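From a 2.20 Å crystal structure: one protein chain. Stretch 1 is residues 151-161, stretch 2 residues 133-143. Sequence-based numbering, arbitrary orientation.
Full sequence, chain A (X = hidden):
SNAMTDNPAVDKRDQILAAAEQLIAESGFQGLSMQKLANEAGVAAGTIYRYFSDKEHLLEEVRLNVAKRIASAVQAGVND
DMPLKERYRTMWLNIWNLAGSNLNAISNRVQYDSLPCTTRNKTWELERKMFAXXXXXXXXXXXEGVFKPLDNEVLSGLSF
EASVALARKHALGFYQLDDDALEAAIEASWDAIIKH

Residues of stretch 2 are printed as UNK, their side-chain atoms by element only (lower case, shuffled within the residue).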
# COMPACT_ATOMS: atom_id res chain seq x y z
N ASP A 151 -3.10 -11.11 -17.11
CA ASP A 151 -1.68 -10.76 -16.98
C ASP A 151 -1.21 -11.05 -15.56
O ASP A 151 -1.99 -10.85 -14.59
CB ASP A 151 -1.45 -9.27 -17.27
CG ASP A 151 0.05 -8.88 -17.26
OD1 ASP A 151 0.68 -8.92 -18.34
OD2 ASP A 151 0.61 -8.56 -16.17
N ASN A 152 0.05 -11.46 -15.43
CA ASN A 152 0.65 -11.74 -14.13
C ASN A 152 0.61 -10.54 -13.18
O ASN A 152 0.54 -10.71 -11.97
CB ASN A 152 2.10 -12.24 -14.28
CG ASN A 152 2.20 -13.62 -14.93
OD1 ASN A 152 1.19 -14.23 -15.28
ND2 ASN A 152 3.42 -14.11 -15.10
N GLU A 153 0.63 -9.33 -13.72
CA GLU A 153 0.48 -8.12 -12.91
C GLU A 153 -0.90 -8.02 -12.26
O GLU A 153 -1.01 -7.54 -11.11
CB GLU A 153 0.73 -6.85 -13.76
CG GLU A 153 2.22 -6.57 -14.03
CD GLU A 153 3.02 -6.29 -12.75
OE1 GLU A 153 2.45 -5.68 -11.81
OE2 GLU A 153 4.22 -6.68 -12.69
N VAL A 154 -1.93 -8.48 -12.98
CA VAL A 154 -3.30 -8.47 -12.46
C VAL A 154 -3.44 -9.61 -11.43
O VAL A 154 -3.92 -9.42 -10.32
CB VAL A 154 -4.31 -8.60 -13.59
CG1 VAL A 154 -5.77 -8.72 -13.06
CG2 VAL A 154 -4.16 -7.42 -14.55
N LEU A 155 -2.96 -10.80 -11.77
CA LEU A 155 -3.00 -11.91 -10.84
C LEU A 155 -2.28 -11.53 -9.53
O LEU A 155 -2.77 -11.79 -8.43
CB LEU A 155 -2.37 -13.16 -11.48
CG LEU A 155 -3.11 -13.73 -12.69
CD1 LEU A 155 -2.32 -14.91 -13.28
CD2 LEU A 155 -4.56 -14.13 -12.33
N SER A 156 -1.14 -10.85 -9.65
CA SER A 156 -0.40 -10.44 -8.45
C SER A 156 -1.20 -9.43 -7.64
O SER A 156 -1.33 -9.58 -6.42
CB SER A 156 0.98 -9.88 -8.80
OG SER A 156 1.75 -9.63 -7.60
N GLY A 157 -1.78 -8.45 -8.33
CA GLY A 157 -2.61 -7.44 -7.67
C GLY A 157 -3.80 -8.03 -6.93
O GLY A 157 -4.20 -7.51 -5.92
N LEU A 158 -4.35 -9.14 -7.43
CA LEU A 158 -5.54 -9.75 -6.85
C LEU A 158 -5.27 -10.66 -5.65
O LEU A 158 -6.20 -10.97 -4.89
CB LEU A 158 -6.25 -10.57 -7.91
CG LEU A 158 -6.97 -9.80 -9.01
CD1 LEU A 158 -7.09 -10.76 -10.20
CD2 LEU A 158 -8.30 -9.17 -8.53
N SER A 159 -4.01 -11.05 -5.47
CA SER A 159 -3.66 -12.09 -4.53
C SER A 159 -2.53 -11.60 -3.58
O SER A 159 -2.81 -10.99 -2.54
CB SER A 159 -3.29 -13.37 -5.30
OG SER A 159 -2.18 -13.19 -6.15
N PHE A 160 -1.28 -11.79 -3.98
CA PHE A 160 -0.16 -11.34 -3.17
C PHE A 160 -0.23 -9.88 -2.74
O PHE A 160 -0.16 -9.59 -1.55
CB PHE A 160 1.17 -11.59 -3.89
CG PHE A 160 1.45 -13.04 -4.15
CD1 PHE A 160 1.24 -14.01 -3.16
CD2 PHE A 160 1.91 -13.47 -5.38
CE1 PHE A 160 1.52 -15.36 -3.39
CE2 PHE A 160 2.20 -14.84 -5.61
CZ PHE A 160 1.99 -15.77 -4.61
N GLU A 161 -0.34 -8.97 -3.71
CA GLU A 161 -0.17 -7.52 -3.45
C GLU A 161 -1.28 -7.02 -2.55
O GLU A 161 -1.09 -6.06 -1.78
CB GLU A 161 -0.11 -6.66 -4.74
CG GLU A 161 1.31 -6.66 -5.41
CD GLU A 161 1.28 -6.37 -6.91
OE1 GLU A 161 0.80 -5.32 -7.32
OE2 GLU A 161 1.74 -7.21 -7.71
N UNK A 133 10.35 -16.43 -9.85
CA UNK A 133 9.52 -17.53 -9.35
C UNK A 133 8.04 -17.14 -9.20
O UNK A 133 7.18 -18.00 -9.31
c UNK A 133 10.08 -18.12 -8.05
c UNK A 133 11.34 -18.99 -8.26
c UNK A 133 11.70 -19.77 -7.01
o UNK A 133 11.90 -19.19 -5.94
n UNK A 133 11.76 -21.09 -7.13
N UNK A 134 7.72 -15.86 -9.03
CA UNK A 134 6.28 -15.47 -8.96
C UNK A 134 5.68 -15.63 -10.36
O UNK A 134 4.58 -16.16 -10.55
c UNK A 134 6.08 -14.02 -8.45
c UNK A 134 4.59 -13.63 -8.46
c UNK A 134 6.66 -13.87 -7.06
N UNK A 135 6.44 -15.19 -11.36
CA UNK A 135 5.98 -15.33 -12.73
C UNK A 135 5.83 -16.77 -13.13
O UNK A 135 4.90 -17.13 -13.85
o UNK A 135 5.52 -12.66 -13.79
o UNK A 135 7.71 -12.46 -13.58
c UNK A 135 6.69 -13.14 -13.69
c UNK A 135 6.91 -14.63 -13.69
N UNK A 136 6.75 -17.61 -12.66
CA UNK A 136 6.72 -19.02 -13.05
C UNK A 136 5.50 -19.70 -12.46
O UNK A 136 4.81 -20.46 -13.17
n UNK A 136 11.09 -20.85 -15.23
c UNK A 136 9.50 -21.70 -12.98
c UNK A 136 8.00 -19.74 -12.64
c UNK A 136 8.27 -20.97 -13.50
n UNK A 136 11.44 -23.05 -15.83
c UNK A 136 10.89 -22.15 -15.01
n UNK A 136 10.14 -22.57 -13.97
N UNK A 137 5.19 -19.39 -11.20
CA UNK A 137 3.93 -19.82 -10.58
C UNK A 137 2.72 -19.44 -11.45
O UNK A 137 1.90 -20.30 -11.83
c UNK A 137 2.16 -20.85 -8.09
c UNK A 137 2.24 -18.52 -7.33
c UNK A 137 3.78 -19.20 -9.18
c UNK A 137 2.41 -19.40 -8.52
N UNK A 138 2.58 -18.17 -11.76
CA UNK A 138 1.37 -17.70 -12.47
C UNK A 138 1.35 -18.28 -13.92
O UNK A 138 0.30 -18.73 -14.41
c UNK A 138 -0.32 -15.44 -9.10
c UNK A 138 1.36 -13.79 -9.50
c UNK A 138 1.30 -16.18 -12.49
c UNK A 138 0.38 -14.31 -8.70
c UNK A 138 -0.04 -16.04 -10.33
c UNK A 138 0.97 -15.54 -11.16
c UNK A 138 1.66 -14.41 -10.73
N UNK A 139 2.51 -18.31 -14.58
CA UNK A 139 2.58 -18.88 -15.93
C UNK A 139 2.23 -20.34 -15.93
O UNK A 139 1.44 -20.79 -16.76
n UNK A 139 5.53 -16.92 -16.96
o UNK A 139 3.34 -16.43 -17.08
c UNK A 139 4.25 -17.24 -16.89
c UNK A 139 3.96 -18.69 -16.58
N UNK A 140 2.76 -21.07 -14.97
CA UNK A 140 2.51 -22.48 -14.90
C UNK A 140 1.05 -22.77 -14.60
O UNK A 140 0.41 -23.61 -15.25
c UNK A 140 3.33 -24.60 -13.87
o UNK A 140 5.34 -24.63 -12.57
c UNK A 140 3.41 -23.12 -13.85
c UNK A 140 4.35 -25.25 -12.97
n UNK A 140 4.11 -26.52 -12.64
N UNK A 141 0.52 -22.02 -13.64
CA UNK A 141 -0.89 -22.11 -13.32
C UNK A 141 -1.79 -21.86 -14.50
O UNK A 141 -2.79 -22.55 -14.65
N UNK A 142 -1.47 -20.85 -15.31
CA UNK A 142 -2.28 -20.53 -16.49
C UNK A 142 -2.12 -21.63 -17.52
O UNK A 142 -3.10 -22.07 -18.10
c UNK A 142 -2.18 -16.62 -16.96
n UNK A 142 -0.53 -14.79 -17.34
c UNK A 142 -0.77 -16.13 -16.72
c UNK A 142 -1.94 -19.15 -17.09
c UNK A 142 -2.49 -17.96 -16.29
N UNK A 143 -0.89 -22.10 -17.72
CA UNK A 143 -0.63 -23.16 -18.67
C UNK A 143 -1.43 -24.40 -18.29
O UNK A 143 -1.97 -25.09 -19.16
c UNK A 143 3.18 -22.24 -19.11
o UNK A 143 3.73 -23.22 -18.58
c UNK A 143 1.67 -22.29 -19.41
c UNK A 143 0.88 -23.45 -18.74
o UNK A 143 3.82 -21.20 -19.43

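Position 133 carries three side-chain carbons, the third bonded to one oxygen and one nitrogen, and all of them are out of reach of stretch 1. That is a terminal amide on a two-methylene arm, so the residue is Gln133, which takes no part in the contact.

Position 134 has three carbons, one bearing the other two, and one of the outer carbons lies 3.9 Å from Phe160 CE2. A fork directly at CB with no heteroatom gives Val134, and the carbon in contact is CG1.

At position 135 two carbons end in a pair of oxygens, a short carboxylate. One oxygen lies 2.9 Å from Asn152 ND2. The residue is Asp135, and OD1 accepts a hydrogen bond from that amide with an N-H...acceptor angle of 165°. Its CB points sideways, but the carboxylate end comes nearer.

Position 136 shows three carbons, a nitrogen, then a carbon holding two more nitrogens: a guanidinium. Its CB points away and the side chain touches nothing on stretch 1. The residue is Arg136.

Four carbons forked at the second occupy position 137, and one of the two end carbons sits at the edge of the Phe160 ring, 3.9 Å from Phe160 CZ. The fork defines Leu137, and the carbon at the ring edge is CD2.

Position 138 has one carbon followed by a six-carbon ring without a hydroxyl oxygen. Leu155 CB lies over one ring face, 3.9 Å from the centroid and 10° off the normal, a CH-pi arrangement. Ser159 OG approaches the ring edge, and the Phe160 ring meets it obliquely, with planes at 46°. The residue is Phe138; its CZ lies 3.8 Å from Ser159 OG and 3.6 Å from Phe160 CE2.

Position 139 has two carbons, the second carrying one oxygen and one nitrogen, and the oxygen lies 3.1 Å from Asn152 ND2. This short amide is Asn139, whose OD1 accepts a hydrogen bond from Asn152 ND2 at 154°.

Position 140 repeats the pattern of 133, three carbons ending in an amide, and its side chain is out of reach of stretch 1. It is Gln140.

Position 141 has no side-chain atoms. An ideal CB there would point toward stretch 1 yet meet none of it within 5.5 Å; it would instead be crowded by Leu137 O at 3.2 Å. The residue is Gly141.

Position 142 is a row of four carbons ending in nitrogen. The nitrogen lies 2.7 Å from Asn152 OD1, and the carbon before it lies 4.0 Å from Leu155 CD1. This identifies Lys142, with NZ donating a hydrogen bond to Asn152 OD1 and CE meeting the leucine.

Position 143 has three carbons, the third carrying two oxygens; it is exposed and makes no contact with stretch 1. It is Glu143.

The two helix axes approach to 10.2 Å with their directions 103° apart, and the contact buries 470 Å² in total. Two knobs, one from each stretch, fit into holes on the other. Phe138 sits among Asn152, Leu155, Ser156 and Phe160, while Asn152 sits among Asp135, Phe138, Asn139 and Lys142. The Asn152 amide works at both ends: ND2 donates to two oxygens and OD1 accepts from an ammonium. A polar cluster thus adjoins the apolar packing around Phe138.

Stretch 2 (133-143) QVDRLFNQGKE
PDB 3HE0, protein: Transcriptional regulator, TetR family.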